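Local atomic coordinates of chorismate mutase and shikimate 5-dehydrogenase fusion protein (Clostridium acetobutylicum, PDB entry 3FBT), a protein that probably catalyses the reversible NADPH-linked reduction of 3-dehydroshikimate to shikimate, in a fusion protein that also carries a chorismate mutase. Residues Val181-Thr186 with Val211-Asn216; Ile124-Gly129 with Tyr150-Asn155. All blocks are in the same frame, centred on the assembly; numbering follows the deposited sequence.

Interaction 1: residues Val181-Thr186 with Val211-Asn216; sequences VIINCT and VDLIYN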
ATOM      1  N   VAL A 181     -37.388  -8.806 -19.079  1.00 45.95           N
ATOM      2  CA  VAL A 181     -36.370  -8.616 -18.042  1.00 44.68           C
ATOM      3  C   VAL A 181     -36.355  -7.165 -17.561  1.00 43.99           C
ATOM      4  O   VAL A 181     -36.288  -6.255 -18.381  1.00 42.69           O
ATOM      5  CB  VAL A 181     -34.969  -8.971 -18.619  1.00 44.46           C
ATOM      6  CG1 VAL A 181     -33.891  -8.658 -17.642  1.00 46.48           C
ATOM      7  CG2 VAL A 181     -34.908 -10.486 -19.055  1.00 43.90           C
ATOM      8  N   ILE A 182     -36.438  -6.964 -16.248  1.00 43.31           N
ATOM      9  CA  ILE A 182     -36.405  -5.635 -15.668  1.00 43.80           C
ATOM     10  C   ILE A 182     -35.278  -5.574 -14.617  1.00 44.57           C
ATOM     11  O   ILE A 182     -35.159  -6.447 -13.746  1.00 44.50           O
ATOM     12  CB  ILE A 182     -37.793  -5.220 -15.016  1.00 42.61           C
ATOM     13  CG1 ILE A 182     -37.722  -3.876 -14.315  1.00 43.56           C
ATOM     14  CG2 ILE A 182     -38.295  -6.262 -14.031  1.00 42.58           C
ATOM     15  CD1 ILE A 182     -39.064  -3.482 -13.541  1.00 42.01           C
ATOM     16  N   ILE A 183     -34.460  -4.529 -14.733  1.00 42.90           N
ATOM     17  CA  ILE A 183     -33.176  -4.430 -14.018  1.00 41.26           C
ATOM     18  C   ILE A 183     -33.100  -3.116 -13.238  1.00 39.13           C
ATOM     19  O   ILE A 183     -33.203  -2.041 -13.828  1.00 41.24           O
ATOM     20  CB  ILE A 183     -32.022  -4.470 -15.035  1.00 40.67           C
ATOM     21  CG1 ILE A 183     -32.118  -5.738 -15.891  1.00 38.42           C
ATOM     22  CG2 ILE A 183     -30.629  -4.361 -14.311  1.00 41.09           C
ATOM     23  CD1 ILE A 183     -31.541  -5.560 -17.253  1.00 32.97           C
ATOM     24  N   ASN A 184     -32.894  -3.197 -11.943  1.00 37.76           N
ATOM     25  CA  ASN A 184     -32.754  -2.026 -11.119  1.00 39.95           C
ATOM     26  C   ASN A 184     -31.314  -1.559 -11.092  1.00 40.65           C
ATOM     27  O   ASN A 184     -30.438  -2.269 -10.624  1.00 41.89           O
ATOM     28  CB  ASN A 184     -33.110  -2.355  -9.694  1.00 38.82           C
ATOM     29  CG  ASN A 184     -32.956  -1.173  -8.823  1.00 40.27           C
ATOM     30  OD1 ASN A 184     -33.385  -0.084  -9.210  1.00 38.61           O
ATOM     31  ND2 ASN A 184     -32.299  -1.337  -7.646  1.00 39.33           N
ATOM     32  N   CYS A 185     -31.066  -0.369 -11.602  1.00 41.17           N
ATOM     33  CA  CYS A 185     -29.751   0.237 -11.514  1.00 40.40           C
ATOM     34  C   CYS A 185     -29.756   1.469 -10.593  1.00 40.83           C
ATOM     35  O   CYS A 185     -28.764   2.189 -10.525  1.00 41.00           O
ATOM     36  CB  CYS A 185     -29.323   0.640 -12.930  1.00 38.36           C
ATOM     37  SG  CYS A 185     -28.728  -0.766 -13.855  1.00 39.07           S
ATOM     38  N   THR A 186     -30.862   1.689  -9.881  1.00 40.24           N
ATOM     39  CA  THR A 186     -31.057   2.866  -9.018  1.00 38.91           C
ATOM     40  C   THR A 186     -30.609   2.572  -7.614  1.00 38.19           C
ATOM     41  O   THR A 186     -30.438   1.437  -7.276  1.00 35.59           O
ATOM     42  CB  THR A 186     -32.617   3.280  -8.806  1.00 37.84           C
ATOM     43  OG1 THR A 186     -33.224   2.413  -7.840  1.00 39.16           O
ATOM     44  CG2 THR A 186     -33.397   3.222 -10.060  1.00 36.65           C
ATOM     45  N   VAL A 211     -33.889  -8.467 -12.019  1.00 44.47           N
ATOM     46  CA  VAL A 211     -32.452  -8.402 -11.621  1.00 43.56           C
ATOM     47  C   VAL A 211     -32.191  -7.083 -10.820  1.00 43.28           C
ATOM     48  O   VAL A 211     -32.346  -5.986 -11.367  1.00 41.29           O
ATOM     49  CB  VAL A 211     -31.473  -8.422 -12.871  1.00 42.76           C
ATOM     50  CG1 VAL A 211     -29.909  -8.505 -12.459  1.00 41.43           C
ATOM     51  CG2 VAL A 211     -31.782  -9.553 -13.837  1.00 45.21           C
ATOM     52  N   ASP A 212     -31.827  -7.172  -9.554  1.00 43.48           N
ATOM     53  CA  ASP A 212     -31.369  -5.997  -8.812  1.00 44.66           C
ATOM     54  C   ASP A 212     -29.837  -6.009  -8.676  1.00 44.49           C
ATOM     55  O   ASP A 212     -29.258  -7.001  -8.284  1.00 45.33           O
ATOM     56  CB  ASP A 212     -31.954  -5.978  -7.416  1.00 44.49           C
ATOM     57  CG  ASP A 212     -32.004  -4.564  -6.836  1.00 47.61           C
ATOM     58  OD1 ASP A 212     -31.170  -3.739  -7.259  1.00 47.05           O
ATOM     59  OD2 ASP A 212     -32.919  -4.254  -6.001  1.00 49.13           O
ATOM     60  N   LEU A 213     -29.168  -4.915  -8.987  1.00 45.11           N
ATOM     61  CA  LEU A 213     -27.700  -4.882  -8.817  1.00 43.96           C
ATOM     62  C   LEU A 213     -27.304  -4.648  -7.362  1.00 43.63           C
ATOM     63  O   LEU A 213     -26.141  -4.785  -7.005  1.00 44.42           O
ATOM     64  CB  LEU A 213     -27.031  -3.819  -9.687  1.00 43.05           C
ATOM     65  CG  LEU A 213     -26.568  -4.085 -11.091  1.00 43.48           C
ATOM     66  CD1 LEU A 213     -27.731  -4.616 -11.937  1.00 40.92           C
ATOM     67  CD2 LEU A 213     -26.129  -2.747 -11.531  1.00 44.91           C
ATOM     68  N   ILE A 214     -28.266  -4.281  -6.529  1.00 43.23           N
ATOM     69  CA  ILE A 214     -28.109  -4.314  -5.092  1.00 42.22           C
ATOM     70  C   ILE A 214     -27.980  -5.741  -4.536  1.00 43.98           C
ATOM     71  O   ILE A 214     -28.741  -6.654  -4.947  1.00 42.05           O
ATOM     72  CB  ILE A 214     -29.336  -3.692  -4.478  1.00 42.86           C
ATOM     73  CG1 ILE A 214     -29.446  -2.232  -4.994  1.00 44.57           C
ATOM     74  CG2 ILE A 214     -29.306  -3.865  -2.894  1.00 36.53           C
ATOM     75  CD1 ILE A 214     -30.826  -1.579  -4.732  1.00 42.62           C
ATOM     76  N   TYR A 215     -27.040  -5.934  -3.590  1.00 45.83           N
ATOM     77  CA  TYR A 215     -26.751  -7.270  -2.980  1.00 47.04           C
ATOM     78  C   TYR A 215     -26.873  -7.188  -1.463  1.00 48.48           C
ATOM     79  O   TYR A 215     -26.774  -8.189  -0.749  1.00 49.33           O
ATOM     80  CB  TYR A 215     -25.301  -7.763  -3.302  1.00 48.99           C
ATOM     81  CG  TYR A 215     -24.227  -6.735  -2.982  1.00 47.45           C
ATOM     82  CD1 TYR A 215     -23.739  -6.556  -1.673  1.00 48.47           C
ATOM     83  CD2 TYR A 215     -23.755  -5.908  -3.970  1.00 46.54           C
ATOM     84  CE1 TYR A 215     -22.767  -5.554  -1.387  1.00 47.33           C
ATOM     85  CE2 TYR A 215     -22.826  -4.943  -3.712  1.00 45.17           C
ATOM     86  CZ  TYR A 215     -22.332  -4.775  -2.441  1.00 48.69           C
ATOM     87  OH  TYR A 215     -21.426  -3.776  -2.292  1.00 53.29           O
ATOM     88  N   ASN A 216     -26.999  -5.986  -0.934  1.00 48.67           N
ATOM     89  CA  ASN A 216     -27.291  -5.876   0.474  1.00 48.87           C
ATOM     90  C   ASN A 216     -28.293  -4.779   0.582  1.00 49.15           C
ATOM     91  O   ASN A 216     -27.946  -3.634   0.275  1.00 48.75           O
ATOM     92  CB  ASN A 216     -26.046  -5.457   1.238  1.00 49.01           C
ATOM     93  CG  ASN A 216     -26.295  -5.363   2.723  1.00 52.30           C
ATOM     94  OD1 ASN A 216     -27.321  -5.841   3.224  1.00 54.19           O
ATOM     95  ND2 ASN A 216     -25.364  -4.740   3.444  1.00 52.92           N
TER
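Strands 181-184 and 209-212 run parallel, their touching parts 20° apart, with Ile183 beside Val211 and Asn184 beside Asp212. Val211 N donates to Ile182 O (2.9 Å), and Val211 O in turn accepts from Asn184 N (2.9 Å), almost along its C=O axis. Past the end of the second strand the chains draw apart, and Leu213 N reaches Asn184 O only in a weak bond of 3.4 Å.

The polar face belongs to Asn184 and Asp212, which lie side by side with amide and carboxylate planes 81° apart. With CG anti to the backbone N (chi1 179°), Asn184 offers ND2 in its own amide plane to Asp212 OD1 at 2.7 Å, meeting the carboxylate from above its plane. Asp212 OD1 also accepts from Ile214 N (3.0 Å), which makes an Asx turn, while OD2 takes Thr220 OG1; such donors around a buried group should stabilise the ionised form. Asn184 OD1, in a second Asx turn, is held twice, by Thr186 N from above the carbonyl plane and by Thr186 OG1 on a lone pair (2.9 Å), which should orient the amide.

On the opposite face Ile183 and Val211 stand alongside each other, packed against helix 105-115, and Ile183 CG2 meets Leu213 CD1 at 3.8 Å. The other methyl of Leu213, CD2, comes up to Cys185 SG. Strand 181-184, helix 201-204 and strand 209-212 form a beta-alpha-beta unit of the Rossmann-type NADP-binding domain, whose C-terminal strand loops face the cofactor; here they include Leu213, a predicted NADP+ contact, and Tyr215, a predicted shikimate contact.

Interaction 2: residues Ile124-Gly129 with Tyr150-Asn155; sequences ICVVLG and YVVTRN. With SO4 (sulfate ion), chain E.
The first beta-alpha-beta unit of the Rossmann-type NADP-binding domain pairs strand 124-128 with strand 148-153, the two joined through helix 134-143. Their axes are 4.7 Å apart and cross at -24°, the twist of a parallel sheet. An unbroken ladder of backbone bonds holds them: Tyr150 N donates to Cys125 O, Val127 N to Tyr150 O at 2.7 Å in a nearly straight bond (176°), Val152 N to Val127 O at 2.7 Å, and Gly129 N to Val152 O at 2.9 Å.

Packing is tightest around Val152. Its CG2, anti to the carbonyl carbon, is met obliquely by Val126 CG1 at 3.6 Å and from alongside by Leu128 CD2 at 3.9 Å, a cluster that continues onto Tyr171 and Leu174 of helix 171-174. On the same face Tyr150 CB packs on Val126 CG2. The opposite face is made by Val127 and Val151, both of which rest on Leu138 of helix 134-143.

The ring of Tyr150 is more loosely held: it is partly exposed, and Ile124 CG2 comes to its edge at CE2, 4.3 Å away. Beyond the last rung, where Arg154 is exposed, a sulfate, probably from the crystallisation liquor, sits at the C-terminal end of the strands beside Gly129 of the predicted NADP+ site. The arginine after the second Rossmann strand commonly meets the 2'-phosphate in NADP-specific relatives, and the anion may mimic that group. Thr153 OG1, which also accepts from Asn155 N in an ST turn, donates to sulfate O4. Arg154 grips the ion with its backbone N and, its chain bent at chi3 (-36°), with its guanidinium edge, where NH2 lies 2.6 Å from sulfate O2.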
ATOM      1  N   ILE A 124     -37.228  -8.444 -24.260  1.00 49.26           N
ATOM      2  CA  ILE A 124     -37.580  -7.036 -23.996  1.00 47.11           C
ATOM      3  C   ILE A 124     -36.955  -6.651 -22.653  1.00 45.94           C
ATOM      4  O   ILE A 124     -37.317  -7.214 -21.571  1.00 45.21           O
ATOM      5  CB  ILE A 124     -39.098  -6.783 -23.949  1.00 46.61           C
ATOM      6  CG1 ILE A 124     -39.724  -7.025 -25.339  1.00 49.22           C
ATOM      7  CG2 ILE A 124     -39.380  -5.301 -23.397  1.00 47.74           C
ATOM      8  CD1 ILE A 124     -41.299  -7.160 -25.339  1.00 52.19           C
ATOM      9  N   CYS A 125     -35.983  -5.749 -22.721  1.00 43.58           N
ATOM     10  CA  CYS A 125     -35.226  -5.463 -21.501  1.00 44.91           C
ATOM     11  C   CYS A 125     -35.430  -4.046 -20.989  1.00 44.06           C
ATOM     12  O   CYS A 125     -35.262  -3.083 -21.761  1.00 44.74           O
ATOM     13  CB  CYS A 125     -33.759  -5.653 -21.782  1.00 45.21           C
ATOM     14  SG  CYS A 125     -33.376  -7.378 -22.255  1.00 50.46           S
ATOM     15  N   VAL A 126     -35.759  -3.961 -19.705  1.00 41.60           N
ATOM     16  CA  VAL A 126     -36.037  -2.702 -19.074  1.00 42.80           C
ATOM     17  C   VAL A 126     -35.049  -2.324 -17.980  1.00 40.42           C
ATOM     18  O   VAL A 126     -34.926  -2.999 -16.977  1.00 42.10           O
ATOM     19  CB  VAL A 126     -37.520  -2.671 -18.528  1.00 41.14           C
ATOM     20  CG1 VAL A 126     -37.737  -1.423 -17.708  1.00 42.46           C
ATOM     21  CG2 VAL A 126     -38.465  -2.684 -19.745  1.00 43.60           C
ATOM     22  N   VAL A 127     -34.373  -1.218 -18.155  1.00 40.85           N
ATOM     23  CA  VAL A 127     -33.423  -0.756 -17.129  1.00 40.01           C
ATOM     24  C   VAL A 127     -33.941   0.405 -16.296  1.00 39.48           C
ATOM     25  O   VAL A 127     -34.359   1.460 -16.841  1.00 39.17           O
ATOM     26  CB  VAL A 127     -32.073  -0.324 -17.784  1.00 41.64           C
ATOM     27  CG1 VAL A 127     -31.027   0.061 -16.707  1.00 41.22           C
ATOM     28  CG2 VAL A 127     -31.551  -1.361 -18.702  1.00 37.60           C
ATOM     29  N   LEU A 128     -33.868   0.254 -14.972  1.00 39.96           N
ATOM     30  CA  LEU A 128     -34.289   1.315 -14.079  1.00 39.98           C
ATOM     31  C   LEU A 128     -33.132   2.175 -13.599  1.00 40.22           C
ATOM     32  O   LEU A 128     -32.181   1.657 -12.987  1.00 40.16           O
ATOM     33  CB  LEU A 128     -35.011   0.769 -12.857  1.00 39.69           C
ATOM     34  CG  LEU A 128     -36.042  -0.319 -13.184  1.00 42.56           C
ATOM     35  CD1 LEU A 128     -36.590  -0.811 -11.839  1.00 39.97           C
ATOM     36  CD2 LEU A 128     -37.081   0.188 -14.092  1.00 38.04           C
ATOM     37  N   GLY A 129     -33.234   3.481 -13.852  1.00 40.67           N
ATOM     38  CA  GLY A 129     -32.158   4.452 -13.608  1.00 40.78           C
ATOM     39  C   GLY A 129     -31.090   4.598 -14.691  1.00 43.41           C
ATOM     40  O   GLY A 129     -30.830   3.703 -15.492  1.00 41.48           O
ATOM     41  N   TYR A 150     -35.464  -0.568 -22.829  1.00 44.15           N
ATOM     42  CA  TYR A 150     -35.962   0.654 -22.327  1.00 44.29           C
ATOM     43  C   TYR A 150     -35.054   1.126 -21.199  1.00 43.21           C
ATOM     44  O   TYR A 150     -34.628   0.324 -20.412  1.00 42.28           O
ATOM     45  CB  TYR A 150     -37.403   0.475 -21.809  1.00 43.64           C
ATOM     46  CG  TYR A 150     -38.361   0.280 -22.969  1.00 46.10           C
ATOM     47  CD1 TYR A 150     -39.019   1.371 -23.547  1.00 48.04           C
ATOM     48  CD2 TYR A 150     -38.577  -0.994 -23.510  1.00 47.99           C
ATOM     49  CE1 TYR A 150     -39.897   1.189 -24.641  1.00 51.26           C
ATOM     50  CE2 TYR A 150     -39.436  -1.199 -24.597  1.00 50.62           C
ATOM     51  CZ  TYR A 150     -40.100  -0.116 -25.152  1.00 52.53           C
ATOM     52  OH  TYR A 150     -40.936  -0.333 -26.224  1.00 54.69           O
ATOM     53  N   VAL A 151     -34.861   2.437 -21.105  1.00 41.64           N
ATOM     54  CA  VAL A 151     -34.205   3.050 -19.968  1.00 41.31           C
ATOM     55  C   VAL A 151     -35.202   3.919 -19.287  1.00 40.53           C
ATOM     56  O   VAL A 151     -35.784   4.786 -19.918  1.00 40.77           O
ATOM     57  CB  VAL A 151     -33.047   3.912 -20.462  1.00 41.46           C
ATOM     58  CG1 VAL A 151     -32.389   4.677 -19.309  1.00 43.82           C
ATOM     59  CG2 VAL A 151     -32.015   3.010 -21.268  1.00 41.77           C
ATOM     60  N   VAL A 152     -35.444   3.687 -18.006  1.00 39.92           N
ATOM     61  CA  VAL A 152     -36.491   4.412 -17.341  1.00 39.38           C
ATOM     62  C   VAL A 152     -35.894   5.368 -16.314  1.00 41.15           C
ATOM     63  O   VAL A 152     -35.136   4.951 -15.473  1.00 38.40           O
ATOM     64  CB  VAL A 152     -37.448   3.483 -16.578  1.00 39.92           C
ATOM     65  CG1 VAL A 152     -38.707   4.263 -16.155  1.00 38.07           C
ATOM     66  CG2 VAL A 152     -37.783   2.193 -17.420  1.00 39.06           C
ATOM     67  N   THR A 153     -36.286   6.642 -16.381  1.00 43.26           N
ATOM     68  CA  THR A 153     -35.629   7.712 -15.638  1.00 46.34           C
ATOM     69  C   THR A 153     -36.618   8.665 -14.909  1.00 46.18           C
ATOM     70  O   THR A 153     -37.805   8.830 -15.294  1.00 46.34           O
ATOM     71  CB  THR A 153     -34.757   8.567 -16.647  1.00 47.03           C
ATOM     72  OG1 THR A 153     -34.164   9.697 -15.986  1.00 49.07           O
ATOM     73  CG2 THR A 153     -35.620   9.104 -17.735  1.00 47.60           C
ATOM     74  N   ARG A 154     -36.108   9.359 -13.916  1.00 46.32           N
ATOM     75  CA  ARG A 154     -36.911  10.420 -13.292  1.00 46.27           C
ATOM     76  C   ARG A 154     -36.843  11.678 -14.117  1.00 45.59           C
ATOM     77  O   ARG A 154     -37.645  12.584 -13.943  1.00 46.73           O
ATOM     78  CB  ARG A 154     -36.410  10.702 -11.904  1.00 45.76           C
ATOM     79  CG  ARG A 154     -36.985   9.784 -10.932  1.00 49.62           C
ATOM     80  CD  ARG A 154     -36.158   9.800  -9.707  1.00 51.77           C
ATOM     81  NE  ARG A 154     -34.748   9.941 -10.050  1.00 59.54           N
ATOM     82  CZ  ARG A 154     -33.820  10.305  -9.162  1.00 61.88           C
ATOM     83  NH1 ARG A 154     -34.189  10.567  -7.904  1.00 63.78           N
ATOM     84  NH2 ARG A 154     -32.544  10.404  -9.510  1.00 61.91           N
ATOM     85  N   ASN A 155     -35.884  11.715 -15.018  1.00 45.42           N
ATOM     86  CA  ASN A 155     -35.661  12.862 -15.891  1.00 46.28           C
ATOM     87  C   ASN A 155     -35.523  12.540 -17.354  1.00 44.67           C
ATOM     88  O   ASN A 155     -34.416  12.538 -17.896  1.00 44.15           O
ATOM     89  CB  ASN A 155     -34.367  13.572 -15.472  1.00 47.30           C
ATOM     90  CG  ASN A 155     -34.359  15.021 -15.879  1.00 49.33           C
ATOM     91  OD1 ASN A 155     -34.586  15.383 -17.060  1.00 53.60           O
ATOM     92  ND2 ASN A 155     -34.080  15.876 -14.912  1.00 53.67           N
TER
HETATM   93  S   SO4 E   2     -32.578   8.650 -12.909  1.00 50.44           S
HETATM   94  O1  SO4 E   2     -34.010   8.359 -12.618  1.00 46.81           O
HETATM   95  O2  SO4 E   2     -32.398   9.842 -12.076  1.00 54.27           O
HETATM   96  O3  SO4 E   2     -31.667   7.608 -12.399  1.00 51.84           O
HETATM   97  O4  SO4 E   2     -32.233   8.836 -14.310  1.00 41.87           O

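Overall arrangement
Interactions 1 and 2 belong to one parallel sheet, their centres about 11 Å apart, and meet where strand 124-128 lies beside strand 181-184. Ile183 O and Leu128 N, 2.6 Å apart, and Cys185 N and Leu128 O, 2.7 Å apart, probably form hydrogen bonds that join the two contacts. Cys185 SG packs on Val127 CG1 at 3.8 Å. Both pairs finish at the C-terminal ends of the strands, bringing Gly129 and Leu213, predicted NADP+ contacts, to one rim; the side chain of Leu213 lies about 4 Å from that of Ala133, another predicted contact. The nearest sulfate atom is about 5 Å from the Thr186 side chain, and the ion may mark the cofactor pocket.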